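Local coordinates for uncharacterized protein (Actinomyces odontolyticus, PDB 4MJG) that is of unknown function but belongs to the DUF4853 family, and its full-length form is probably a bacterial lipoprotein, at residues R24-P27 and E28-V32; K122-E125 and D126-A129. All blocks are in the same frame, centred on the assembly; numbering follows the deposited sequence.

Both contacts are local and follow one another in series along the chain, neither enclosing nor crossing the other. Nearest the N terminus, contact 1 closes turns of the short helix 26-31, joining residues 24-27 to 28-32. The chain then runs through most of the antiparallel sheet before contact 2 closes the hairpin between strands 118-123 and 127-133. Strand 118-123 links the two: Ile29 packs on Val119, and Val32 on Val119 and Phe121, and the same strand then runs into the hairpin turn. Contacts 1 and 2 do not touch; the centres of contacts 1 and 2 lie about 21 Å apart, and the nearest atoms of contacts 1 and 2 about 9 Å apart.

Contact 1: R24-P27 and E28-V32; sequences RQLP and EISSV
Glu28 follows directly on Pro27 and turns back over the preceding residues: its CB lies 3.3 Å from Gln25 O, and its CG, set beside the backbone N, comes within 3.7 Å of Arg24 O. The carboxylate itself leads away from them. At Ile29 the backbone N donates to Gln25 O at 2.9 Å, an almost straight bond (173°) of the alpha-helical i to i+4 kind, while CB rests against Leu26 O. Ser30 carries the polar side-chain part of the contact. Chi1 of -51° places OG beside its own backbone N and folds it back onto the previous turn, where it donates to Leu26 O at 2.7 Å from above the carbonyl plane. Ser30 N reaches the same oxygen at 2.9 Å from the opposite face, giving this carbonyl two donors. With an alanine in place of Ser30, Leu26 O would probably keep only the backbone donor of the two described. Ser31 N bonds weakly to Pro27 O, but its OG donates at 2.6 Å to Glu28 O, in the carbonyl plane. One flank of helix 26-31 meets the sheet: Ile29 packs on Val119 of strand 118-123, and Val32, just after the helix, on Val119 and Phe121 of that strand and on Trp91, while Leu26 lies against Pro152 of a loop and Ser30 touches Phe158.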
ATOM      1  N   ARG A  24       1.537  12.335   6.356  1.00 67.63           N
ATOM      2  CA  ARG A  24       0.968  11.805   7.606  1.00 68.48           C
ATOM      3  C   ARG A  24       0.194  10.484   7.523  1.00 71.15           C
ATOM      4  O   ARG A  24       0.193   9.713   8.486  1.00 76.46           O
ATOM      5  CB  ARG A  24       0.112  12.884   8.257  1.00 70.74           C
ATOM      6  CG  ARG A  24       0.987  13.821   9.082  1.00 79.28           C
ATOM      7  CD  ARG A  24       0.435  15.223   9.313  1.00 82.65           C
ATOM      8  NE  ARG A  24      -0.716  15.284  10.223  1.00 84.27           N
ATOM      9  CZ  ARG A  24      -0.669  15.124  11.549  1.00 91.67           C
ATOM     10  NH1 ARG A  24       0.474  14.874  12.189  1.00 99.82           N
ATOM     11  NH2 ARG A  24      -1.795  15.212  12.252  1.00 91.26           N
ATOM     12  N   GLN A  25      -0.458  10.216   6.398  1.00 67.99           N
ATOM     13  CA  GLN A  25      -1.227   8.979   6.254  1.00 69.17           C
ATOM     14  C   GLN A  25      -0.386   7.855   5.668  1.00 68.38           C
ATOM     15  O   GLN A  25      -0.473   6.709   6.120  1.00 68.48           O
ATOM     16  CB  GLN A  25      -2.457   9.205   5.377  1.00 74.42           C
ATOM     17  CG  GLN A  25      -3.326  10.377   5.804  1.00 83.83           C
ATOM     18  CD  GLN A  25      -3.693  10.336   7.274  1.00 97.72           C
ATOM     19  OE1 GLN A  25      -3.961   9.270   7.829  1.00101.25           O
ATOM     20  NE2 GLN A  25      -3.708  11.503   7.913  1.00108.44           N
ATOM     21  N   LEU A  26       0.428   8.181   4.669  1.00 65.80           N
ATOM     22  CA  LEU A  26       1.162   7.164   3.912  1.00 60.05           C
ATOM     23  C   LEU A  26       2.004   6.240   4.805  1.00 59.14           C
ATOM     24  O   LEU A  26       1.985   5.021   4.618  1.00 66.32           O
ATOM     25  CB  LEU A  26       2.023   7.820   2.824  1.00 60.62           C
ATOM     26  CG  LEU A  26       2.517   6.931   1.682  1.00 58.93           C
ATOM     27  CD1 LEU A  26       1.378   6.172   1.022  1.00 59.25           C
ATOM     28  CD2 LEU A  26       3.252   7.773   0.652  1.00 57.84           C
ATOM     29  N   PRO A  27       2.720   6.803   5.792  1.00 58.37           N
ATOM     30  CA  PRO A  27       3.483   5.929   6.691  1.00 62.81           C
ATOM     31  C   PRO A  27       2.611   5.003   7.559  1.00 68.42           C
ATOM     32  O   PRO A  27       3.009   3.866   7.843  1.00 75.62           O
ATOM     33  CB  PRO A  27       4.259   6.919   7.564  1.00 61.45           C
ATOM     34  CG  PRO A  27       4.287   8.193   6.788  1.00 56.47           C
ATOM     35  CD  PRO A  27       2.972   8.226   6.078  1.00 59.10           C
ATOM     36  N   GLU A  28       1.435   5.480   7.961  1.00 68.48           N
ATOM     37  CA  GLU A  28       0.464   4.641   8.678  1.00 74.82           C
ATOM     38  C   GLU A  28      -0.028   3.492   7.798  1.00 74.84           C
ATOM     39  O   GLU A  28      -0.020   2.329   8.209  1.00 70.11           O
ATOM     40  CB  GLU A  28      -0.743   5.476   9.119  1.00 84.98           C
ATOM     41  CG  GLU A  28      -0.433   6.520  10.181  1.00 93.65           C
ATOM     42  CD  GLU A  28      -0.123   5.911  11.532  1.00104.51           C
ATOM     43  OE1 GLU A  28      -0.496   4.739  11.765  1.00107.19           O
ATOM     44  OE2 GLU A  28       0.493   6.608  12.365  1.00110.99           O
ATOM     45  N   ILE A  29      -0.453   3.842   6.586  1.00 73.24           N
ATOM     46  CA  ILE A  29      -0.897   2.876   5.583  1.00 69.12           C
ATOM     47  C   ILE A  29       0.146   1.791   5.329  1.00 75.70           C
ATOM     48  O   ILE A  29      -0.176   0.602   5.293  1.00 81.29           O
ATOM     49  CB  ILE A  29      -1.229   3.600   4.257  1.00 71.77           C
ATOM     50  CG1 ILE A  29      -2.660   4.133   4.326  1.00 78.94           C
ATOM     51  CG2 ILE A  29      -1.059   2.676   3.052  1.00 80.55           C
ATOM     52  CD1 ILE A  29      -3.082   4.949   3.127  1.00 84.06           C
ATOM     53  N   SER A  30       1.394   2.207   5.144  1.00 80.21           N
ATOM     54  CA  SER A  30       2.488   1.279   4.859  1.00 80.37           C
ATOM     55  C   SER A  30       2.718   0.269   5.998  1.00 78.68           C
ATOM     56  O   SER A  30       3.174  -0.851   5.759  1.00 86.51           O
ATOM     57  CB  SER A  30       3.771   2.067   4.570  1.00 78.65           C
ATOM     58  OG  SER A  30       3.553   3.071   3.581  1.00 68.82           O
ATOM     59  N   SER A  31       2.385   0.660   7.226  1.00 73.96           N
ATOM     60  CA  SER A  31       2.591  -0.200   8.397  1.00 83.38           C
ATOM     61  C   SER A  31       1.826  -1.534   8.349  1.00 90.02           C
ATOM     62  O   SER A  31       2.268  -2.521   8.943  1.00104.06           O
ATOM     63  CB  SER A  31       2.208   0.549   9.680  1.00 83.66           C
ATOM     64  OG  SER A  31       0.809   0.488   9.915  1.00 75.79           O
ATOM     65  N   VAL A  32       0.696  -1.573   7.644  1.00 84.61           N
ATOM     66  CA  VAL A  32      -0.160  -2.776   7.643  1.00 81.83           C
ATOM     67  C   VAL A  32       0.445  -3.979   6.911  1.00 71.62           C
ATOM     68  O   VAL A  32      -0.050  -5.101   7.046  1.00 69.12           O
ATOM     69  CB  VAL A  32      -1.562  -2.503   7.052  1.00 83.66           C
ATOM     70  CG1 VAL A  32      -2.225  -1.335   7.767  1.00 90.83           C
ATOM     71  CG2 VAL A  32      -1.489  -2.270   5.547  1.00 78.92           C
TER

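Contact 2: K122-E125 and D126-A129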
ATOM      1  N   LYS A 122      -2.660  -8.762  -2.224  1.00 51.36           N
ATOM      2  CA  LYS A 122      -2.840  -9.691  -3.342  1.00 58.00           C
ATOM      3  C   LYS A 122      -2.215 -11.056  -3.063  1.00 61.00           C
ATOM      4  O   LYS A 122      -0.994 -11.217  -3.094  1.00 59.91           O
ATOM      5  CB  LYS A 122      -2.288  -9.111  -4.654  1.00 63.13           C
ATOM      6  CG  LYS A 122      -3.371  -8.680  -5.632  1.00 79.62           C
ATOM      7  CD  LYS A 122      -2.819  -8.397  -7.021  1.00 93.31           C
ATOM      8  CE  LYS A 122      -3.928  -8.403  -8.067  1.00102.32           C
ATOM      9  NZ  LYS A 122      -5.039  -7.459  -7.749  1.00 96.95           N
ATOM     10  N   PHE A 123      -3.064 -12.045  -2.805  1.00 59.79           N
ATOM     11  CA  PHE A 123      -2.603 -13.418  -2.646  1.00 62.17           C
ATOM     12  C   PHE A 123      -2.211 -14.021  -3.986  1.00 63.06           C
ATOM     13  O   PHE A 123      -2.852 -13.765  -5.006  1.00 65.78           O
ATOM     14  CB  PHE A 123      -3.681 -14.293  -1.997  1.00 64.75           C
ATOM     15  CG  PHE A 123      -3.444 -15.767  -2.171  1.00 68.32           C
ATOM     16  CD1 PHE A 123      -2.611 -16.459  -1.302  1.00 70.89           C
ATOM     17  CD2 PHE A 123      -4.035 -16.458  -3.222  1.00 70.73           C
ATOM     18  CE1 PHE A 123      -2.384 -17.813  -1.468  1.00 71.18           C
ATOM     19  CE2 PHE A 123      -3.810 -17.814  -3.393  1.00 73.29           C
ATOM     20  CZ  PHE A 123      -2.985 -18.492  -2.515  1.00 73.63           C
ATOM     21  N   SER A 124      -1.144 -14.812  -3.968  1.00 66.11           N
ATOM     22  CA  SER A 124      -0.823 -15.732  -5.053  1.00 66.84           C
ATOM     23  C   SER A 124      -0.019 -16.878  -4.447  1.00 72.45           C
ATOM     24  O   SER A 124       0.390 -16.808  -3.288  1.00 70.32           O
ATOM     25  CB  SER A 124      -0.044 -15.034  -6.176  1.00 57.90           C
ATOM     26  OG  SER A 124       1.341 -15.009  -5.909  1.00 59.18           O
ATOM     27  N   GLU A 125       0.207 -17.929  -5.225  1.00 79.82           N
ATOM     28  CA  GLU A 125       0.918 -19.099  -4.717  1.00 85.39           C
ATOM     29  C   GLU A 125       2.380 -18.771  -4.385  1.00 85.00           C
ATOM     30  O   GLU A 125       2.941 -19.311  -3.428  1.00 79.02           O
ATOM     31  CB  GLU A 125       0.814 -20.254  -5.719  1.00 93.04           C
ATOM     32  CG  GLU A 125      -0.552 -20.934  -5.736  1.00 96.05           C
ATOM     33  CD  GLU A 125      -0.827 -21.723  -4.468  1.00 96.92           C
ATOM     34  OE1 GLU A 125       0.020 -22.555  -4.077  1.00109.05           O
ATOM     35  OE2 GLU A 125      -1.892 -21.515  -3.860  1.00 87.60           O
ATOM     36  N   ASP A 126       2.979 -17.868  -5.161  1.00 91.14           N
ATOM     37  CA  ASP A 126       4.368 -17.450  -4.949  1.00 90.53           C
ATOM     38  C   ASP A 126       4.549 -16.541  -3.734  1.00 79.77           C
ATOM     39  O   ASP A 126       5.502 -16.703  -2.971  1.00 74.26           O
ATOM     40  CB  ASP A 126       4.914 -16.733  -6.191  1.00 98.31           C
ATOM     41  CG  ASP A 126       5.143 -17.673  -7.362  1.00112.40           C
ATOM     42  OD1 ASP A 126       4.420 -18.687  -7.471  1.00122.86           O
ATOM     43  OD2 ASP A 126       6.047 -17.394  -8.176  1.00111.53           O
ATOM     44  N   SER A 127       3.642 -15.582  -3.561  1.00 74.95           N
ATOM     45  CA  SER A 127       3.843 -14.521  -2.578  1.00 68.66           C
ATOM     46  C   SER A 127       2.573 -13.729  -2.272  1.00 64.98           C
ATOM     47  O   SER A 127       1.506 -14.009  -2.827  1.00 60.79           O
ATOM     48  CB  SER A 127       4.896 -13.559  -3.113  1.00 72.30           C
ATOM     49  OG  SER A 127       4.380 -12.821  -4.207  1.00 77.41           O
ATOM     50  N   ILE A 128       2.705 -12.747  -1.379  1.00 60.76           N
ATOM     51  CA  ILE A 128       1.618 -11.823  -1.040  1.00 61.94           C
ATOM     52  C   ILE A 128       2.069 -10.382  -1.228  1.00 59.16           C
ATOM     53  O   ILE A 128       2.944  -9.899  -0.511  1.00 59.22           O
ATOM     54  CB  ILE A 128       1.147 -12.000   0.414  1.00 65.96           C
ATOM     55  CG1 ILE A 128       0.530 -13.386   0.602  1.00 70.72           C
ATOM     56  CG2 ILE A 128       0.129 -10.923   0.785  1.00 68.31           C
ATOM     57  CD1 ILE A 128       0.520 -13.837   2.042  1.00 77.03           C
ATOM     58  N   ALA A 129       1.459  -9.698  -2.189  1.00 60.74           N
ATOM     59  CA  ALA A 129       1.812  -8.324  -2.498  1.00 59.39           C
ATOM     60  C   ALA A 129       0.897  -7.358  -1.748  1.00 55.31           C
ATOM     61  O   ALA A 129      -0.320  -7.514  -1.755  1.00 57.96           O
ATOM     62  CB  ALA A 129       1.720  -8.090  -3.998  1.00 62.33           C
TER
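Ser124 meets Ser127 across the end of the hairpin, and the Ser124 side chain bridges the turn. From its CB, 3.8 Å from Ser127 O, a chi1 of 85° sets OG between the backbone N and the carbonyl carbon, which turns it toward the Ser127 carbonyl. There OG donates to Ser127 O at 3.2 Å, tilted 30° from the carbonyl plane, and weakly accepts from Asp126 N at 3.4 Å, as in an ST turn. Ser124 N also donates to Ser127 O, nearly in line with the carbonyl bond, so that oxygen is gripped twice by one residue. Glu125 and Asp126 form the two-residue tip of this beta hairpin, both with right-handed helical backbone angles. Farther from the tip, the hydrogen-bonded pair Lys122 and Ala129 is joined by Lys122 N to Ala129 O at 2.7 Å and Ala129 N to Lys122 O at 3.0 Å; their CB atoms meet on one face of the sheet at 4.2 Å. Between this pair and the turn, the non-hydrogen-bonded pair Phe123 and Ile128 points to the other face, where both side chains touch Leu80 of helix 77-86. Ser74 OG bonds to Ser124 O, tying the turn to the loop between strand 62-73 and that helix.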